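PDB 2IMH: hypothetical protein UNP Q5LQD5_SILPO from Silicibacter pomeroyi, which is of unknown function, though its four-layered fold resembles that of the N-terminal nucleophile (Ntn) hydrolases, so an enzymatic role is possible but unproven. Local coordinates for residues T4-L8 / M41-Q45; L33-L37 / A167-P173; R84-A88 / I116-N120. One frame throughout, in Å; residues are numbered along the deposited sequence. Where two conformers were deposited one is given.

How the contacts relate
All three contacts join the same two antiparallel sheets face to face. Strands 4-11, 115-120 and 165-172 belong to the larger sheet, strands 33-36, 40-45 and 85-90 to the smaller. Contacts 1 and 3 sit side by side, their centres about 5 Å apart; contact 2 lies about 12 Å from the centre of contact 1 and about 16 Å from that of contact 3. Along the chain, contact 1 closes before contact 3 opens, contact 3 nests inside the long loop closed by contact 2, and contacts 1 and 2 interleave. The interface is polar around Gln-45 and Gln-85 and leucine-rich at contact 2.

Contact 1: T4-L8 / M41-Q45; sequences TFSIL and MSASQ
Strand 4-8 faces strand 41-45 across the interface between two sheets, the pair running nearly antiparallel at 168° with their axes 7.5 Å apart at closest and Ser-6 opposite Ala-43. The polar link is Ser-6 OG, which donates to Gln-45 OE1 at 2.7 Å. The hydroxyl meets the carbonyl oxygen well off the C=O direction, at 119°, and only modestly tilted from its plane. Gln-45 delivers its amide by placing CG between its own backbone N and carbonyl carbon (chi1 56°) and then running extended toward the other strand. Its NE2 bonds onward to Gln-85 OE1, so both ends of this buried amide are used. Thr-4 passes it the opposite way, with CG2 3.9 Å from Gln-45 CD, while Thr-4 OG1 turns to Ser-2 O. Such face-to-face sheets form the centre of an alpha-beta-beta-alpha sandwich: Phe-5 and Ile-7 point away, to helices 126-137 and 142-155, and Ser-42 points to helix 51-62, where its OG bonds to Gly-54 O. Farther along, Leu-8 packs between the sheets with both methyls. CD2 lies 4.0 Å from Ala-43 CB and also against CB of selenomethionine Met-41, and CD1 rests on the backbone, 3.8 Å from Ser-42 CA.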
loop_
_atom_site.group_PDB
_atom_site.type_symbol
_atom_site.label_atom_id
_atom_site.label_comp_id
_atom_site.label_asym_id
_atom_site.label_seq_id
_atom_site.Cartn_x
_atom_site.Cartn_y
_atom_site.Cartn_z
ATOM N N THR A 4 6.312 -9.491 -7.813
ATOM C CA THR A 4 5.387 -8.724 -6.960
ATOM C C THR A 4 6.048 -8.313 -5.666
ATOM O O THR A 4 6.630 -9.149 -4.971
ATOM C CB THR A 4 4.158 -9.574 -6.554
ATOM O OG1 THR A 4 3.471 -10.026 -7.727
ATOM C CG2 THR A 4 3.190 -8.766 -5.662
ATOM N N PHE A 5 5.955 -7.031 -5.315
ATOM C CA PHE A 5 6.364 -6.612 -3.972
ATOM C C PHE A 5 5.460 -5.504 -3.481
ATOM O O PHE A 5 4.953 -4.714 -4.285
ATOM C CB PHE A 5 7.853 -6.223 -3.870
ATOM C CG PHE A 5 8.350 -5.351 -4.988
ATOM C CD1 PHE A 5 8.050 -3.978 -5.029
ATOM C CD2 PHE A 5 9.166 -5.889 -5.986
ATOM C CE1 PHE A 5 8.554 -3.170 -6.053
ATOM C CE2 PHE A 5 9.658 -5.103 -7.015
ATOM C CZ PHE A 5 9.349 -3.728 -7.052
ATOM N N SER A 6 5.207 -5.498 -2.177
ATOM C CA SER A 6 4.348 -4.472 -1.560
ATOM C C SER A 6 4.846 -4.093 -0.174
ATOM O O SER A 6 5.512 -4.879 0.508
ATOM C CB SER A 6 2.898 -4.941 -1.486
ATOM O OG SER A 6 2.737 -6.053 -0.619
ATOM N N ILE A 7 4.534 -2.875 0.236
ATOM C CA ILE A 7 4.937 -2.420 1.553
ATOM C C ILE A 7 3.738 -1.734 2.176
ATOM O O ILE A 7 3.038 -1.007 1.486
ATOM C CB ILE A 7 6.149 -1.461 1.498
ATOM C CG1 ILE A 7 6.610 -1.099 2.912
ATOM C CG2 ILE A 7 5.886 -0.231 0.599
ATOM C CD1 ILE A 7 8.038 -0.659 2.969
ATOM N N LEU A 8 3.472 -2.054 3.440
ATOM C CA LEU A 8 2.459 -1.351 4.253
ATOM C C LEU A 8 3.187 -0.621 5.363
ATOM O O LEU A 8 4.138 -1.153 5.937
ATOM C CB LEU A 8 1.453 -2.323 4.863
ATOM C CG LEU A 8 0.785 -3.320 3.905
ATOM C CD1 LEU A 8 -0.085 -4.335 4.667
ATOM C CD2 LEU A 8 -0.005 -2.572 2.839
HETATM N N MSE A 41 -4.223 -1.503 7.285
HETATM C CA MSE A 41 -3.909 -1.694 5.864
HETATM C C MSE A 41 -3.796 -3.176 5.546
HETATM O O MSE A 41 -3.423 -3.979 6.411
HETATM C CB MSE A 41 -2.557 -1.048 5.528
HETATM C CG MSE A 41 -2.504 0.469 5.634
HETATM SE SE MSE A 41 -3.542 1.419 4.260
HETATM C CE MSE A 41 -2.747 0.584 2.651
ATOM N N SER A 42 -4.059 -3.529 4.289
ATOM C CA SER A 42 -3.801 -4.899 3.851
ATOM C C SER A 42 -3.218 -4.941 2.442
ATOM O O SER A 42 -3.473 -4.053 1.628
ATOM C CB SER A 42 -5.072 -5.748 3.915
ATOM O OG SER A 42 -6.060 -5.279 3.024
ATOM N N ALA A 43 -2.429 -5.984 2.180
ATOM C CA ALA A 43 -1.869 -6.223 0.849
ATOM C C ALA A 43 -2.198 -7.666 0.544
ATOM O O ALA A 43 -1.676 -8.556 1.212
ATOM C CB ALA A 43 -0.335 -6.010 0.860
ATOM N N SER A 44 -3.077 -7.898 -0.430
ATOM C CA SER A 44 -3.487 -9.268 -0.753
ATOM C C SER A 44 -2.986 -9.585 -2.155
ATOM O O SER A 44 -3.347 -8.903 -3.115
ATOM C CB SER A 44 -5.007 -9.403 -0.640
ATOM O OG SER A 44 -5.452 -10.711 -1.015
ATOM N N GLN A 45 -2.146 -10.614 -2.271
ATOM C CA GLN A 45 -1.404 -10.836 -3.518
ATOM C C GLN A 45 -1.108 -12.326 -3.686
ATOM O O GLN A 45 -1.797 -13.174 -3.085
ATOM C CB GLN A 45 -0.108 -9.998 -3.513
ATOM C CG GLN A 45 0.793 -10.258 -2.316
ATOM C CD GLN A 45 1.743 -9.099 -2.007
ATOM O OE1 GLN A 45 1.330 -7.939 -2.006
ATOM N NE2 GLN A 45 3.018 -9.417 -1.728
#

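Contact 2: L33-L37 / A167-P173; sequences LRGDL and AMLVLHP
Asp-36, whose backbone N meets Leu-171 CD1 at 3.6 Å, has a side chain that leaves the backbone away from segment 167-173 and a carboxylate gripped on both oxygens: OD2 forms a salt bridge with Arg-62, and OD1 takes a hydrogen bond from the backbone N of Asn-38. Arg-34 lies along helix 51-62, with NH1 bonded to Trp-31 O. The side chains that do meet across the contact are apolar. The two strands run parallel, 3° apart in direction, although they belong to different, facing sheets of the sandwich. Leu-171 pushes CD1 straight onto the backbone of Gly-35, 3.5 Å from its C atom; with no side chain at Gly-35, nothing stands between methyl and main chain. Leu-169 has CG anti to its backbone N (chi1 175°), which carries CD2 to the neighbouring peptide unit, 3.8 Å from Gly-35 N. At one end Leu-33 CD1 covers Ala-167, 3.8 Å from its O atom. At the other, Leu-37 lies aslant over Leu-171, CD2 to CB 3.8 Å, and its CD1 reaches over the peptide between His-172 and Pro-173, 3.4 Å from His-172 C. Pro-173 CD itself lies over the centre of the His-172 ring. Ile-17 of strand 16-23 packs on both Leu-37 and Leu-171. No hydrogen bond spans the two segments, so leucine methyls pressed on backbone and on neighbouring side-chain carbons make this a contact of shape and dispersion, with the charged groups left to partners elsewhere.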
loop_
_atom_site.group_PDB
_atom_site.type_symbol
_atom_site.label_atom_id
_atom_site.label_comp_id
_atom_site.label_asym_id
_atom_site.label_seq_id
_atom_site.Cartn_x
_atom_site.Cartn_y
_atom_site.Cartn_z
ATOM N N LEU A 33 -3.946 -3.477 -2.896
ATOM C CA LEU A 33 -3.885 -2.540 -1.776
ATOM C C LEU A 33 -5.257 -2.121 -1.305
ATOM O O LEU A 33 -6.051 -1.644 -2.101
ATOM C CB LEU A 33 -3.074 -1.298 -2.154
ATOM C CG LEU A 33 -1.566 -1.456 -2.383
ATOM C CD1 LEU A 33 -1.005 -0.131 -2.944
ATOM C CD2 LEU A 33 -0.813 -1.880 -1.099
ATOM N N ARG A 34 -5.504 -2.300 -0.002
ATOM C CA ARG A 34 -6.736 -1.837 0.657
ATOM C C ARG A 34 -6.422 -1.249 2.027
ATOM O O ARG A 34 -5.403 -1.578 2.630
ATOM C CB ARG A 34 -7.742 -2.978 0.812
ATOM C CG ARG A 34 -8.321 -3.473 -0.487
ATOM C CD ARG A 34 -8.982 -4.827 -0.328
ATOM N NE ARG A 34 -9.267 -5.333 -1.664
ATOM C CZ ARG A 34 -8.384 -5.964 -2.436
ATOM N NH1 ARG A 34 -7.157 -6.257 -1.978
ATOM N NH2 ARG A 34 -8.760 -6.348 -3.661
ATOM N N GLY A 35 -7.326 -0.413 2.532
ATOM C CA GLY A 35 -7.108 0.220 3.815
ATOM C C GLY A 35 -8.336 0.924 4.339
ATOM O O GLY A 35 -9.260 1.230 3.585
ATOM N N ASP A 36 -8.357 1.133 5.649
ATOM C CA ASP A 36 -9.463 1.848 6.284
ATOM C C ASP A 36 -8.956 2.418 7.598
ATOM O O ASP A 36 -8.316 1.712 8.396
ATOM C CB ASP A 36 -10.648 0.902 6.528
ATOM C CG ASP A 36 -11.942 1.641 6.844
ATOM O OD1 ASP A 36 -11.912 2.663 7.566
ATOM O OD2 ASP A 36 -13.009 1.176 6.364
ATOM N N LEU A 37 -9.195 3.713 7.798
ATOM C CA LEU A 37 -8.761 4.392 9.004
ATOM C C LEU A 37 -9.399 3.832 10.274
ATOM O O LEU A 37 -8.937 4.136 11.389
ATOM C CB LEU A 37 -9.002 5.898 8.890
ATOM C CG LEU A 37 -8.132 6.622 7.868
ATOM C CD1 LEU A 37 -8.725 7.998 7.623
ATOM C CD2 LEU A 37 -6.691 6.740 8.380
ATOM N N ALA A 167 1.339 1.265 -7.646
ATOM C CA ALA A 167 0.305 2.035 -6.972
ATOM C C ALA A 167 0.710 2.446 -5.568
ATOM O O ALA A 167 1.609 1.844 -4.955
ATOM C CB ALA A 167 -0.982 1.245 -6.907
HETATM N N MSE A 168 -0.015 3.437 -5.060
HETATM C CA MSE A 168 0.129 3.879 -3.682
HETATM C C MSE A 168 -1.251 4.194 -3.142
HETATM O O MSE A 168 -2.150 4.590 -3.896
HETATM C CB MSE A 168 1.012 5.130 -3.586
HETATM C CG MSE A 168 1.456 5.481 -2.167
HETATM SE SE MSE A 168 2.979 6.718 -2.139
HETATM C CE MSE A 168 4.226 5.528 -3.034
ATOM N N LEU A 169 -1.412 4.003 -1.837
ATOM C CA LEU A 169 -2.661 4.321 -1.180
ATOM C C LEU A 169 -2.289 4.897 0.175
ATOM O O LEU A 169 -1.595 4.224 0.953
ATOM C CB LEU A 169 -3.508 3.057 -1.006
ATOM C CG LEU A 169 -4.806 3.251 -0.214
ATOM C CD1 LEU A 169 -5.737 4.165 -1.022
ATOM C CD2 LEU A 169 -5.499 1.923 0.133
ATOM N N VAL A 170 -2.745 6.115 0.460
ATOM C CA VAL A 170 -2.458 6.742 1.755
ATOM C C VAL A 170 -3.716 7.379 2.316
ATOM O O VAL A 170 -4.436 8.090 1.605
ATOM C CB VAL A 170 -1.318 7.787 1.671
ATOM C CG1 VAL A 170 -1.123 8.512 3.043
ATOM C CG2 VAL A 170 -0.004 7.117 1.208
ATOM N N LEU A 171 -3.961 7.120 3.600
ATOM C CA LEU A 171 -5.184 7.564 4.280
ATOM C C LEU A 171 -4.848 8.337 5.541
ATOM O O LEU A 171 -3.930 7.986 6.265
ATOM C CB LEU A 171 -6.043 6.355 4.674
ATOM C CG LEU A 171 -6.363 5.314 3.586
ATOM C CD1 LEU A 171 -7.195 4.184 4.186
ATOM C CD2 LEU A 171 -7.100 5.986 2.421
ATOM N N HIS A 172 -5.628 9.375 5.816
ATOM C CA HIS A 172 -5.471 10.166 7.029
ATOM C C HIS A 172 -6.812 10.848 7.284
ATOM O O HIS A 172 -7.464 11.267 6.332
ATOM C CB HIS A 172 -4.416 11.233 6.821
ATOM C CG HIS A 172 -4.149 12.041 8.049
ATOM N ND1 HIS A 172 -4.899 13.148 8.388
ATOM C CD2 HIS A 172 -3.252 11.870 9.050
ATOM C CE1 HIS A 172 -4.460 13.638 9.536
ATOM N NE2 HIS A 172 -3.454 12.887 9.954
ATOM N N PRO A 173 -7.227 10.985 8.555
ATOM C CA PRO A 173 -8.580 11.510 8.806
ATOM C C PRO A 173 -8.832 12.952 8.347
ATOM O O PRO A 173 -9.992 13.332 8.193
ATOM C CB PRO A 173 -8.709 11.441 10.332
ATOM C CG PRO A 173 -7.317 11.437 10.838
ATOM C CD PRO A 173 -6.527 10.665 9.811
#

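Contact 3: R84-A88 / I116-N120; sequences RQLAA and IASGN
Here the smaller of the two facing sheets meets the larger near one edge of the sandwich: strand 85-88 lies against strand 116-120, 170° apart in direction. Gln-85 carries most of the contact. Its CG stands anti to the backbone N (chi1 179°), and the chain beyond stays extended, so the amide reaches across to strand 116-120 and grips it with both ends. NE2 donates to Gly-119 O at 3.0 Å, a bond in the plane of the glutamine amide but well above the carbonyl plane of the glycine. OE1 receives Asn-120 ND2 at 2.9 Å, and the two amide planes are turned 55° apart as these side chains run antiparallel alongside one another. NE2 has a further partner in Thr-99 OG1. Replacing Gln-85 by a leucine would probably leave Gly-119 O and Asn-120 ND2 without these bonds and take one partner from the Gln-45 amide. Beyond it the contact is small: Ala-87 CB packs 4.1 Å from Ile-116 CG2 and touches the Ser-118 hydroxyl. Helices 51-62 and 67-76 cover the reverse of strand 85-90 through Leu-86 and Ala-88; with helices 126-137 and 142-155 on the far side, four layers run alpha-beta-beta-alpha, as in Ntn-hydrolase-like folds.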
loop_
_atom_site.group_PDB
_atom_site.type_symbol
_atom_site.label_atom_id
_atom_site.label_comp_id
_atom_site.label_asym_id
_atom_site.label_seq_id
_atom_site.Cartn_x
_atom_site.Cartn_y
_atom_site.Cartn_z
ATOM N N ARG A 84 -1.624 -18.164 -2.425
ATOM C CA ARG A 84 -1.748 -16.711 -2.222
ATOM C C ARG A 84 -0.962 -16.224 -1.017
ATOM O O ARG A 84 -0.345 -17.025 -0.300
ATOM C CB ARG A 84 -3.217 -16.244 -2.207
ATOM C CG ARG A 84 -4.269 -17.364 -2.071
ATOM C CD ARG A 84 -5.690 -16.816 -2.034
ATOM N NE ARG A 84 -6.682 -17.898 -1.999
ATOM C CZ ARG A 84 -7.037 -18.620 -3.063
ATOM N NH1 ARG A 84 -6.504 -18.372 -4.262
ATOM N NH2 ARG A 84 -7.931 -19.583 -2.929
ATOM N N GLN A 85 -0.970 -14.908 -0.816
ATOM C CA GLN A 85 -0.071 -14.265 0.120
ATOM C C GLN A 85 -0.811 -13.042 0.673
ATOM O O GLN A 85 -1.497 -12.354 -0.077
ATOM C CB GLN A 85 1.199 -13.825 -0.610
ATOM C CG GLN A 85 2.216 -13.121 0.272
ATOM C CD GLN A 85 3.523 -12.836 -0.449
ATOM O OE1 GLN A 85 3.536 -12.338 -1.575
ATOM N NE2 GLN A 85 4.638 -13.137 0.217
ATOM N N LEU A 86 -0.690 -12.809 1.973
ATOM C CA LEU A 86 -1.460 -11.761 2.639
ATOM C C LEU A 86 -0.634 -11.068 3.708
ATOM O O LEU A 86 0.084 -11.713 4.475
ATOM C CB LEU A 86 -2.716 -12.371 3.295
ATOM C CG LEU A 86 -3.669 -11.381 3.993
ATOM C CD1 LEU A 86 -4.257 -10.402 2.969
ATOM C CD2 LEU A 86 -4.785 -12.114 4.749
ATOM N N ALA A 87 -0.735 -9.745 3.756
ATOM C CA ALA A 87 -0.054 -8.986 4.789
ATOM C C ALA A 87 -1.055 -7.983 5.325
ATOM O O ALA A 87 -1.912 -7.477 4.584
ATOM C CB ALA A 87 1.145 -8.264 4.222
ATOM N N ALA A 88 -0.983 -7.714 6.615
ATOM C CA ALA A 88 -1.941 -6.795 7.226
ATOM C C ALA A 88 -1.260 -6.051 8.339
ATOM O O ALA A 88 -0.419 -6.616 9.041
ATOM C CB ALA A 88 -3.142 -7.549 7.789
ATOM N N ILE A 116 5.419 -3.539 7.138
ATOM C CA ILE A 116 5.708 -4.895 6.651
ATOM C C ILE A 116 5.868 -4.857 5.133
ATOM O O ILE A 116 5.084 -4.218 4.432
ATOM C CB ILE A 116 4.620 -5.925 7.102
ATOM C CG1 ILE A 116 5.008 -7.364 6.729
ATOM C CG2 ILE A 116 3.229 -5.582 6.520
ATOM C CD1 ILE A 116 4.126 -8.401 7.408
ATOM N N ALA A 117 6.909 -5.526 4.653
ATOM C CA ALA A 117 7.151 -5.681 3.231
ATOM C C ALA A 117 6.892 -7.153 2.903
ATOM O O ALA A 117 7.233 -8.022 3.703
ATOM C CB ALA A 117 8.589 -5.343 2.936
ATOM N N SER A 118 6.278 -7.433 1.747
ATOM C CA SER A 118 6.087 -8.833 1.309
ATOM C C SER A 118 6.150 -8.940 -0.199
ATOM O O SER A 118 5.903 -7.974 -0.910
ATOM C CB SER A 118 4.772 -9.414 1.835
ATOM O OG SER A 118 3.643 -8.670 1.382
ATOM N N GLY A 119 6.483 -10.117 -0.708
ATOM C CA GLY A 119 6.543 -10.252 -2.149
ATOM C C GLY A 119 6.703 -11.688 -2.571
ATOM O O GLY A 119 6.896 -12.569 -1.728
ATOM N N ASN A 120 6.617 -11.914 -3.878
ATOM C CA ASN A 120 6.821 -13.245 -4.432
ATOM C C ASN A 120 7.335 -13.131 -5.865
ATOM O O ASN A 120 7.318 -12.044 -6.463
ATOM C CB ASN A 120 5.550 -14.107 -4.350
ATOM C CG ASN A 120 4.380 -13.516 -5.145
ATOM O OD1 ASN A 120 4.191 -13.840 -6.319
ATOM N ND2 ASN A 120 3.591 -12.651 -4.500
#